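Local coordinates for protein muramoyltetrapeptide carboxypeptidase (Oxalobacter formigenes OXCC13, PDB 6UUK) that probably acts as a serine-type LD-carboxypeptidase of the S66 family, removing the terminal D-alanine from tetrapeptide stems of the bacterial cell wall, at residues R131-L136 / T232-D237; M258-D263 / L297-S302; L136-L141 / L162-V167. All coordinates share one frame; numbering follows the deposited sequence.

Two of the three contacts are close neighbours and the third stands apart. Contacts 1 and 3 have centres about 10 Å apart and share Leu136; 136-141 / 162-167 is nested inside the loop that 131-136 / 232-237 closes, and their atoms touch where Phe138 meets Leu133 and Trp234. Contact 3 lies within the N-terminal LD-carboxypeptidase domain, while contact 1 joins this domain to the C-terminal one. Contact 2 follows later in the chain, its centre about 25 Å from that of contact 1, between helices 252-264 and 293-303; Met235 packs on Leu262 between them. Arg131 makes a cation-pi contact with Trp299 of the second subunit, so contact 1 of one subunit faces contact 2 of the other.

Contact 1: R131-L136 / T232-D237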
loop_
_atom_site.group_PDB
_atom_site.type_symbol
_atom_site.label_atom_id
_atom_site.label_comp_id
_atom_site.label_asym_id
_atom_site.label_seq_id
_atom_site.Cartn_x
_atom_site.Cartn_y
_atom_site.Cartn_z
ATOM N N ARG B 131 5.761 -13.578 2.415
ATOM C CA ARG B 131 7.020 -14.009 3.014
ATOM C C ARG B 131 7.609 -15.251 2.357
ATOM O O ARG B 131 8.746 -15.613 2.677
ATOM C CB ARG B 131 6.831 -14.287 4.505
ATOM C CG ARG B 131 7.006 -13.082 5.408
ATOM C CD ARG B 131 7.170 -13.530 6.852
ATOM N NE ARG B 131 7.614 -12.448 7.726
ATOM C CZ ARG B 131 8.076 -12.630 8.958
ATOM N NH1 ARG B 131 8.460 -11.591 9.686
ATOM N NH2 ARG B 131 8.163 -13.854 9.460
ATOM N N LEU B 132 6.878 -15.914 1.458
ATOM C CA LEU B 132 7.348 -17.181 0.915
ATOM C C LEU B 132 7.068 -17.308 -0.578
ATOM O O LEU B 132 6.924 -18.424 -1.089
ATOM C CB LEU B 132 6.722 -18.356 1.673
ATOM C CG LEU B 132 5.259 -18.225 2.112
ATOM C CD1 LEU B 132 4.295 -18.497 0.965
ATOM C CD2 LEU B 132 4.971 -19.146 3.285
ATOM N N LEU B 133 7.000 -16.185 -1.297
ATOM C CA LEU B 133 6.790 -16.252 -2.740
ATOM C C LEU B 133 7.955 -16.935 -3.446
ATOM O O LEU B 133 7.754 -17.613 -4.460
ATOM C CB LEU B 133 6.574 -14.850 -3.308
ATOM C CG LEU B 133 5.227 -14.190 -3.010
ATOM C CD1 LEU B 133 5.195 -12.774 -3.558
ATOM C CD2 LEU B 133 4.089 -15.016 -3.591
ATOM N N HIS B 134 9.174 -16.773 -2.927
ATOM C CA HIS B 134 10.337 -17.415 -3.524
ATOM C C HIS B 134 10.517 -18.853 -3.060
ATOM O O HIS B 134 11.197 -19.629 -3.741
ATOM C CB HIS B 134 11.599 -16.609 -3.211
ATOM C CG HIS B 134 11.564 -15.207 -3.734
ATOM N ND1 HIS B 134 11.815 -14.899 -5.053
ATOM C CD2 HIS B 134 11.309 -14.030 -3.115
ATOM C CE1 HIS B 134 11.715 -13.593 -5.226
ATOM N NE2 HIS B 134 11.410 -13.042 -4.065
ATOM N N ASP B 135 9.930 -19.227 -1.920
ATOM C CA ASP B 135 10.032 -20.606 -1.456
ATOM C C ASP B 135 9.141 -21.537 -2.267
ATOM O O ASP B 135 9.430 -22.735 -2.371
ATOM C CB ASP B 135 9.670 -20.693 0.027
ATOM C CG ASP B 135 10.590 -19.866 0.902
ATOM O OD1 ASP B 135 11.770 -19.694 0.531
ATOM O OD2 ASP B 135 10.134 -19.391 1.963
ATOM N N LEU B 136 8.067 -21.013 -2.844
ATOM C CA LEU B 136 7.133 -21.812 -3.620
ATOM C C LEU B 136 7.601 -21.935 -5.066
ATOM O O LEU B 136 8.441 -21.168 -5.544
ATOM C CB LEU B 136 5.733 -21.196 -3.579
ATOM C CG LEU B 136 5.209 -20.768 -2.207
ATOM C CD1 LEU B 136 3.850 -20.105 -2.334
ATOM C CD2 LEU B 136 5.150 -21.943 -1.248
ATOM N N THR B 232 6.251 -5.216 -8.707
ATOM C CA THR B 232 6.838 -6.522 -8.462
ATOM C C THR B 232 6.643 -7.436 -9.668
ATOM O O THR B 232 5.651 -7.312 -10.395
ATOM C CB THR B 232 6.207 -7.165 -7.230
ATOM O OG1 THR B 232 4.854 -7.536 -7.525
ATOM C CG2 THR B 232 6.210 -6.188 -6.064
ATOM N N PRO B 233 7.577 -8.362 -9.907
ATOM C CA PRO B 233 7.408 -9.309 -11.021
ATOM C C PRO B 233 6.251 -10.276 -10.837
ATOM O O PRO B 233 5.951 -11.033 -11.768
ATOM C CB PRO B 233 8.749 -10.059 -11.055
ATOM C CG PRO B 233 9.708 -9.178 -10.316
ATOM C CD PRO B 233 8.892 -8.502 -9.261
ATOM N N TRP B 234 5.598 -10.281 -9.674
ATOM C CA TRP B 234 4.474 -11.176 -9.435
ATOM C C TRP B 234 3.152 -10.619 -9.948
ATOM O O TRP B 234 2.146 -11.335 -9.920
ATOM C CB TRP B 234 4.356 -11.482 -7.940
ATOM C CG TRP B 234 5.648 -11.893 -7.303
ATOM C CD1 TRP B 234 6.489 -11.105 -6.575
ATOM C CD2 TRP B 234 6.250 -13.193 -7.341
ATOM N NE1 TRP B 234 7.577 -11.832 -6.155
ATOM C CE2 TRP B 234 7.453 -13.118 -6.613
ATOM C CE3 TRP B 234 5.887 -14.414 -7.920
ATOM C CZ2 TRP B 234 8.296 -14.214 -6.447
ATOM C CZ3 TRP B 234 6.725 -15.502 -7.755
ATOM C CH2 TRP B 234 7.915 -15.395 -7.025
HETATM N N MSE B 235 3.129 -9.372 -10.410
HETATM C CA MSE B 235 1.919 -8.778 -10.967
HETATM C C MSE B 235 1.623 -9.332 -12.357
HETATM O O MSE B 235 2.459 -9.247 -13.256
HETATM C CB MSE B 235 2.046 -7.254 -11.027
HETATM C CG MSE B 235 0.943 -6.569 -11.823
HETATM SE SE MSE B 235 -0.787 -6.561 -10.921
HETATM C CE MSE B 235 -0.482 -5.080 -9.689
ATOM N N PRO B 236 0.435 -9.908 -12.530
ATOM C CA PRO B 236 0.074 -10.460 -13.838
ATOM C C PRO B 236 -0.017 -9.366 -14.889
ATOM O O PRO B 236 -0.325 -8.209 -14.593
ATOM C CB PRO B 236 -1.290 -11.115 -13.589
ATOM C CG PRO B 236 -1.349 -11.328 -12.111
ATOM C CD PRO B 236 -0.589 -10.188 -11.509
ATOM N N ASP B 237 0.260 -9.750 -16.131
ATOM C CA ASP B 237 0.258 -8.822 -17.257
ATOM C C ASP B 237 -0.967 -9.084 -18.131
ATOM O O ASP B 237 -0.880 -9.505 -19.289
ATOM C CB ASP B 237 1.552 -8.956 -18.049
ATOM C CG ASP B 237 1.746 -7.834 -19.048
ATOM O OD1 ASP B 237 0.880 -6.932 -19.148
ATOM O OD2 ASP B 237 2.783 -7.853 -19.736
#
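Trp234 inserts its indole beside Leu133 and His134, and all the surface buried here belongs to these three residues. Leu133 lies along one face: its CD1 stands 3.6 Å from the centroid of the Trp234 five-membered ring, only 8° off the normal, a well-directed CH-pi contact. Farther along the same indole, Leu133 CB is 3.6 Å from Trp234 CZ2, and the Leu133 carbonyl O comes within 3.4 Å of Trp234 CH2. With CG anti to its carbonyl carbon (chi1 -73°), Leu133 runs past the indole in the opposite direction.

His134 meets the ring differently. The benzo edge of Trp234 points at the imidazole face in a T-shaped pair, planes at 71°, with His134 CE1 3.7 Å from Trp234 CZ2. A type I turn from Thr232 to Met235 presents the tryptophan, whose NE1 donates a hydrogen bond to Glu264 of the second subunit. Ala160 of helix 155-163 also packs against the indole.

With an alanine in place of Trp234 the indole is gone, and Glu264 of the second subunit would probably lose a hydrogen-bond donor while a gap opens beside Leu133 and the His134 ring becomes freer to turn.

Since no hydrogen bond crosses between the two segments, dispersion and aromatic contacts join the loop before helix 138-142 to the loop between helix 223-228 and strand 242-248, while the indole NE1 is used for Glu264 of the second subunit.

Contact 2: M258-D263 / L297-S302; sequences MLLQLD and LSWLRS
The indole of Trp299 meets Leu260 at its edge: Leu260 CD2 lies close to the ring plane, 3.8 Å from Trp299 CZ3 and equally near CH2, at the far rim of the benzo ring. The flat system also serves the dimer, with Arg131 of the second subunit making a cation-pi contact to it and Asp101 of that subunit accepting a hydrogen bond from NE1. One face of the other flat group, the Arg301 guanidinium, is taken by Leu297 CD2 from its own helix, 3.4 Å above the plane and displaced toward the rim.

Beside the tryptophan, Leu259 and Leu300 form the second half of the contact. Leu259 CD1 comes to 3.7 Å from Leu300 CD2 and 4.0 Å from Leu300 CD1, so a single methyl sits against both branches of its partner, the two side chains crossing at about a right angle. Leu300 reaches over because its CG is anti to the backbone N (chi1 -176°); Leu259 has CG anti to the carbonyl carbon instead.

Helices 252-264 and 293-303 are the connections of two successive beta-alpha-beta crossovers, linking the parallel strands 242-248, 273-280 and 308-310. They pack side by side, helix 293-303 resting on strands 273-280 and 308-310. Leu300 continues inward onto Leu274 of strand 273-280. The side chain of Leu259 is about 10 Å from that of Glu246, predicted to belong to the charge relay system.

On the exposed side of helix 293-303, Ser302 OG donates to Ser298 O at 3.0 Å. That oxygen also takes the ordinary helical bond from Ser302 N, and the two donors approach from opposite faces of the carbonyl plane.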
loop_
_atom_site.group_PDB
_atom_site.type_symbol
_atom_site.label_atom_id
_atom_site.label_comp_id
_atom_site.label_asym_id
_atom_site.label_seq_id
_atom_site.Cartn_x
_atom_site.Cartn_y
_atom_site.Cartn_z
HETATM N N MSE B 258 -4.653 3.828 -3.475
HETATM C CA MSE B 258 -4.191 2.564 -4.035
HETATM C C MSE B 258 -4.677 2.375 -5.469
HETATM O O MSE B 258 -4.019 1.715 -6.273
HETATM C CB MSE B 258 -4.647 1.398 -3.158
HETATM C CG MSE B 258 -3.987 1.381 -1.790
HETATM SE SE MSE B 258 -4.640 -0.042 -0.632
HETATM C CE MSE B 258 -3.403 0.195 0.856
ATOM N N LEU B 259 -5.835 2.960 -5.788
ATOM C CA LEU B 259 -6.306 2.943 -7.168
ATOM C C LEU B 259 -5.462 3.849 -8.055
ATOM O O LEU B 259 -5.316 3.579 -9.253
ATOM C CB LEU B 259 -7.777 3.354 -7.233
ATOM C CG LEU B 259 -8.794 2.323 -6.739
ATOM C CD1 LEU B 259 -10.200 2.901 -6.764
ATOM C CD2 LEU B 259 -8.719 1.051 -7.569
ATOM N N LEU B 260 -4.902 4.922 -7.492
ATOM C CA LEU B 260 -4.006 5.773 -8.265
ATOM C C LEU B 260 -2.673 5.087 -8.531
ATOM O O LEU B 260 -2.057 5.323 -9.577
ATOM C CB LEU B 260 -3.783 7.105 -7.546
ATOM C CG LEU B 260 -4.908 8.134 -7.669
ATOM C CD1 LEU B 260 -4.544 9.418 -6.939
ATOM C CD2 LEU B 260 -5.217 8.415 -9.132
ATOM N N GLN B 261 -2.212 4.243 -7.605
ATOM C CA GLN B 261 -0.990 3.483 -7.851
ATOM C C GLN B 261 -1.183 2.506 -9.002
ATOM O O GLN B 261 -0.300 2.356 -9.855
ATOM C CB GLN B 261 -0.559 2.744 -6.585
ATOM C CG GLN B 261 0.722 1.941 -6.752
ATOM C CD GLN B 261 1.188 1.306 -5.459
ATOM O OE1 GLN B 261 0.421 1.179 -4.505
ATOM N NE2 GLN B 261 2.453 0.906 -5.418
ATOM N N LEU B 262 -2.335 1.833 -9.045
ATOM C CA LEU B 262 -2.645 0.968 -10.176
ATOM C C LEU B 262 -2.867 1.755 -11.460
ATOM O O LEU B 262 -2.721 1.191 -12.549
ATOM C CB LEU B 262 -3.878 0.118 -9.870
ATOM C CG LEU B 262 -3.806 -0.724 -8.596
ATOM C CD1 LEU B 262 -5.080 -1.533 -8.407
ATOM C CD2 LEU B 262 -2.585 -1.633 -8.616
ATOM N N ASP B 263 -3.219 3.038 -11.360
ATOM C CA ASP B 263 -3.386 3.849 -12.559
ATOM C C ASP B 263 -2.060 4.444 -13.022
ATOM O O ASP B 263 -1.762 4.440 -14.222
ATOM C CB ASP B 263 -4.418 4.948 -12.309
ATOM C CG ASP B 263 -4.601 5.858 -13.507
ATOM O OD1 ASP B 263 -5.109 5.388 -14.549
ATOM O OD2 ASP B 263 -4.237 7.049 -13.404
ATOM N N LEU B 297 -15.724 8.113 -6.154
ATOM C CA LEU B 297 -16.102 7.401 -7.371
ATOM C C LEU B 297 -16.282 8.362 -8.539
ATOM O O LEU B 297 -15.918 8.041 -9.677
ATOM C CB LEU B 297 -17.382 6.601 -7.128
ATOM C CG LEU B 297 -17.881 5.710 -8.265
ATOM C CD1 LEU B 297 -16.891 4.592 -8.545
ATOM C CD2 LEU B 297 -19.254 5.149 -7.931
ATOM N N SER B 298 -16.844 9.545 -8.280
ATOM C CA SER B 298 -17.008 10.533 -9.341
ATOM C C SER B 298 -15.661 11.072 -9.804
ATOM O O SER B 298 -15.454 11.296 -11.002
ATOM C CB SER B 298 -17.910 11.670 -8.864
ATOM O OG SER B 298 -18.102 12.632 -9.887
ATOM N N TRP B 299 -14.732 11.290 -8.869
ATOM C CA TRP B 299 -13.392 11.720 -9.249
ATOM C C TRP B 299 -12.627 10.601 -9.944
ATOM O O TRP B 299 -11.800 10.870 -10.823
ATOM C CB TRP B 299 -12.624 12.205 -8.020
ATOM C CG TRP B 299 -11.311 12.851 -8.346
ATOM C CD1 TRP B 299 -11.079 14.181 -8.538
ATOM C CD2 TRP B 299 -10.049 12.194 -8.522
ATOM N NE1 TRP B 299 -9.751 14.394 -8.822
ATOM C CE2 TRP B 299 -9.098 13.190 -8.818
ATOM C CE3 TRP B 299 -9.631 10.861 -8.459
ATOM C CZ2 TRP B 299 -7.756 12.896 -9.049
ATOM C CZ3 TRP B 299 -8.299 10.571 -8.689
ATOM C CH2 TRP B 299 -7.378 11.584 -8.980
ATOM N N LEU B 300 -12.887 9.349 -9.565
ATOM C CA LEU B 300 -12.219 8.224 -10.209
ATOM C C LEU B 300 -12.682 8.062 -11.652
ATOM O O LEU B 300 -11.861 7.861 -12.554
ATOM C CB LEU B 300 -12.477 6.942 -9.418
ATOM C CG LEU B 300 -11.773 5.678 -9.912
ATOM C CD1 LEU B 300 -10.283 5.741 -9.610
ATOM C CD2 LEU B 300 -12.400 4.435 -9.299
ATOM N N ARG B 301 -13.994 8.152 -11.888
ATOM C CA ARG B 301 -14.513 8.003 -13.243
ATOM C C ARG B 301 -14.100 9.163 -14.138
ATOM O O ARG B 301 -13.964 8.987 -15.354
ATOM C CB ARG B 301 -16.035 7.866 -13.203
ATOM C CG ARG B 301 -16.511 6.544 -12.620
ATOM C CD ARG B 301 -18.000 6.561 -12.323
ATOM N NE ARG B 301 -18.484 5.246 -11.914
ATOM C CZ ARG B 301 -19.692 5.015 -11.413
ATOM N NH1 ARG B 301 -20.546 6.015 -11.248
ATOM N NH2 ARG B 301 -20.046 3.784 -11.070
ATOM N N SER B 302 -13.894 10.351 -13.564
ATOM C CA SER B 302 -13.394 11.470 -14.354
ATOM C C SER B 302 -11.920 11.298 -14.693
ATOM O O SER B 302 -11.478 11.718 -15.768
ATOM C CB SER B 302 -13.619 12.786 -13.608
ATOM O OG SER B 302 -15.000 13.024 -13.397
#

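Contact 3: L136-L141 / L162-V167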
loop_
_atom_site.group_PDB
_atom_site.type_symbol
_atom_site.label_atom_id
_atom_site.label_comp_id
_atom_site.label_asym_id
_atom_site.label_seq_id
_atom_site.Cartn_x
_atom_site.Cartn_y
_atom_site.Cartn_z
ATOM N N LEU B 136 8.067 -21.013 -2.844
ATOM C CA LEU B 136 7.133 -21.812 -3.620
ATOM C C LEU B 136 7.601 -21.935 -5.066
ATOM O O LEU B 136 8.441 -21.168 -5.544
ATOM C CB LEU B 136 5.733 -21.196 -3.579
ATOM C CG LEU B 136 5.209 -20.768 -2.207
ATOM C CD1 LEU B 136 3.850 -20.105 -2.334
ATOM C CD2 LEU B 136 5.150 -21.943 -1.248
ATOM N N ASP B 137 7.037 -22.919 -5.763
ATOM C CA ASP B 137 7.303 -23.156 -7.179
ATOM C C ASP B 137 5.964 -23.049 -7.905
ATOM O O ASP B 137 5.238 -24.037 -8.039
ATOM C CB ASP B 137 7.966 -24.518 -7.399
ATOM C CG ASP B 137 8.432 -24.718 -8.829
ATOM O OD1 ASP B 137 8.353 -23.759 -9.625
ATOM O OD2 ASP B 137 8.878 -25.837 -9.157
ATOM N N PHE B 138 5.640 -21.841 -8.371
ATOM C CA PHE B 138 4.357 -21.618 -9.024
ATOM C C PHE B 138 4.273 -22.294 -10.386
ATOM O O PHE B 138 3.165 -22.541 -10.872
ATOM C CB PHE B 138 4.090 -20.117 -9.153
ATOM C CG PHE B 138 3.912 -19.426 -7.830
ATOM C CD1 PHE B 138 4.988 -18.829 -7.195
ATOM C CD2 PHE B 138 2.671 -19.386 -7.218
ATOM C CE1 PHE B 138 4.828 -18.198 -5.975
ATOM C CE2 PHE B 138 2.503 -18.756 -5.997
ATOM C CZ PHE B 138 3.583 -18.160 -5.376
ATOM N N ALA B 139 5.413 -22.597 -11.012
ATOM C CA ALA B 139 5.387 -23.436 -12.203
ATOM C C ALA B 139 4.972 -24.860 -11.859
ATOM O O ALA B 139 4.299 -25.522 -12.657
ATOM C CB ALA B 139 6.753 -23.427 -12.887
ATOM N N LYS B 140 5.363 -25.344 -10.678
ATOM C CA LYS B 140 4.886 -26.636 -10.200
ATOM C C LYS B 140 3.425 -26.566 -9.778
ATOM O O LYS B 140 2.679 -27.536 -9.959
ATOM C CB LYS B 140 5.757 -27.108 -9.034
ATOM C CG LYS B 140 5.345 -28.437 -8.419
ATOM C CD LYS B 140 6.018 -29.607 -9.117
ATOM C CE LYS B 140 5.791 -30.903 -8.353
ATOM N NZ LYS B 140 6.552 -32.040 -8.941
ATOM N N LEU B 141 2.998 -25.429 -9.221
ATOM C CA LEU B 141 1.615 -25.290 -8.776
ATOM C C LEU B 141 0.659 -25.169 -9.955
ATOM O O LEU B 141 -0.458 -25.697 -9.911
ATOM C CB LEU B 141 1.484 -24.078 -7.855
ATOM C CG LEU B 141 2.148 -24.200 -6.485
ATOM C CD1 LEU B 141 2.154 -22.857 -5.778
ATOM C CD2 LEU B 141 1.427 -25.246 -5.652
ATOM N N LEU B 162 -1.621 -16.648 -11.485
ATOM C CA LEU B 162 -2.045 -16.072 -12.755
ATOM C C LEU B 162 -0.854 -15.578 -13.567
ATOM O O LEU B 162 -0.917 -15.547 -14.800
ATOM C CB LEU B 162 -3.035 -14.934 -12.509
ATOM C CG LEU B 162 -3.712 -14.353 -13.749
ATOM C CD1 LEU B 162 -4.471 -15.437 -14.500
ATOM C CD2 LEU B 162 -4.637 -13.220 -13.358
ATOM N N LYS B 163 0.233 -15.193 -12.895
ATOM C CA LYS B 163 1.447 -14.815 -13.610
ATOM C C LYS B 163 2.030 -15.997 -14.374
ATOM O O LYS B 163 2.681 -15.810 -15.409
ATOM C CB LYS B 163 2.475 -14.249 -12.630
ATOM C CG LYS B 163 3.717 -13.668 -13.286
ATOM C CD LYS B 163 3.361 -12.518 -14.215
ATOM C CE LYS B 163 4.597 -11.954 -14.896
ATOM N NZ LYS B 163 4.256 -10.836 -15.819
ATOM N N HIS B 164 1.802 -17.215 -13.888
ATOM C CA HIS B 164 2.256 -18.428 -14.553
ATOM C C HIS B 164 1.159 -19.097 -15.372
ATOM O O HIS B 164 1.413 -20.136 -15.989
ATOM C CB HIS B 164 2.814 -19.417 -13.525
ATOM C CG HIS B 164 4.048 -18.933 -12.827
ATOM N ND1 HIS B 164 4.060 -17.809 -12.028
ATOM C CD2 HIS B 164 5.311 -19.420 -12.810
ATOM C CE1 HIS B 164 5.278 -17.625 -11.548
ATOM N NE2 HIS B 164 6.056 -18.589 -12.008
ATOM N N GLY B 165 -0.046 -18.534 -15.391
ATOM C CA GLY B 165 -1.115 -19.066 -16.213
ATOM C C GLY B 165 -1.980 -20.095 -15.517
ATOM O O GLY B 165 -2.399 -21.079 -16.134
ATOM N N ALA B 166 -2.259 -19.879 -14.233
ATOM C CA ALA B 166 -3.084 -20.780 -13.440
ATOM C C ALA B 166 -4.332 -20.043 -12.977
ATOM O O ALA B 166 -4.240 -18.928 -12.452
ATOM C CB ALA B 166 -2.307 -21.323 -12.237
ATOM N N VAL B 167 -5.489 -20.664 -13.172
ATOM C CA VAL B 167 -6.766 -20.071 -12.793
ATOM C C VAL B 167 -7.048 -20.410 -11.336
ATOM O O VAL B 167 -7.105 -21.587 -10.963
ATOM C CB VAL B 167 -7.903 -20.562 -13.702
ATOM C CG1 VAL B 167 -9.245 -20.080 -13.174
ATOM C CG2 VAL B 167 -7.683 -20.088 -15.128
#
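His164 has the largest share of the buried surface and lies over Phe138 CB; the chain approaches it through the last turn of helix 155-163. Leu162 contributes its carbonyl, which receives a weak bond from Gly165 N. Lys163 follows, its side chain leading away toward the loop at 232-237, where it packs on the backbone carbonyls of Pro233 and Met235.

Then comes His164. Its imidazole covers the first turn of helix 138-142: Phe138 CB sits over the ring centre, 3.6 Å from the His164 centroid and 7° off the normal, a CH-pi contact. The aromatic ring of Phe138 itself meets the imidazole only obliquely, with planes at 36°, and turns inward to Phe157 and Leu133. On the same side of the imidazole plane but toward its rim, His164 CD2 is 3.7 Å from the backbone N of Ala139. CG anti to the carbonyl carbon (chi1 -65°) carries the imidazole across to the start of helix 138-142, and ND1 donates to the carbonyl of Ala160, which helps fix the ring's rotation.

Gly165 next leaves the helix with positive phi in a Schellman motif; a side chain there would press on the preceding carbonyl. Ala166 then starts the path into strand 168-170.

The contact is van der Waals and CH-pi in kind, with no hydrogen bond across. The end of helix 155-163 is thus laid on the start of helix 138-142, which precedes it in the chain, by an imidazole whose ND1 is hydrogen-bonded to Ala160 O in the last turn of helix 155-163.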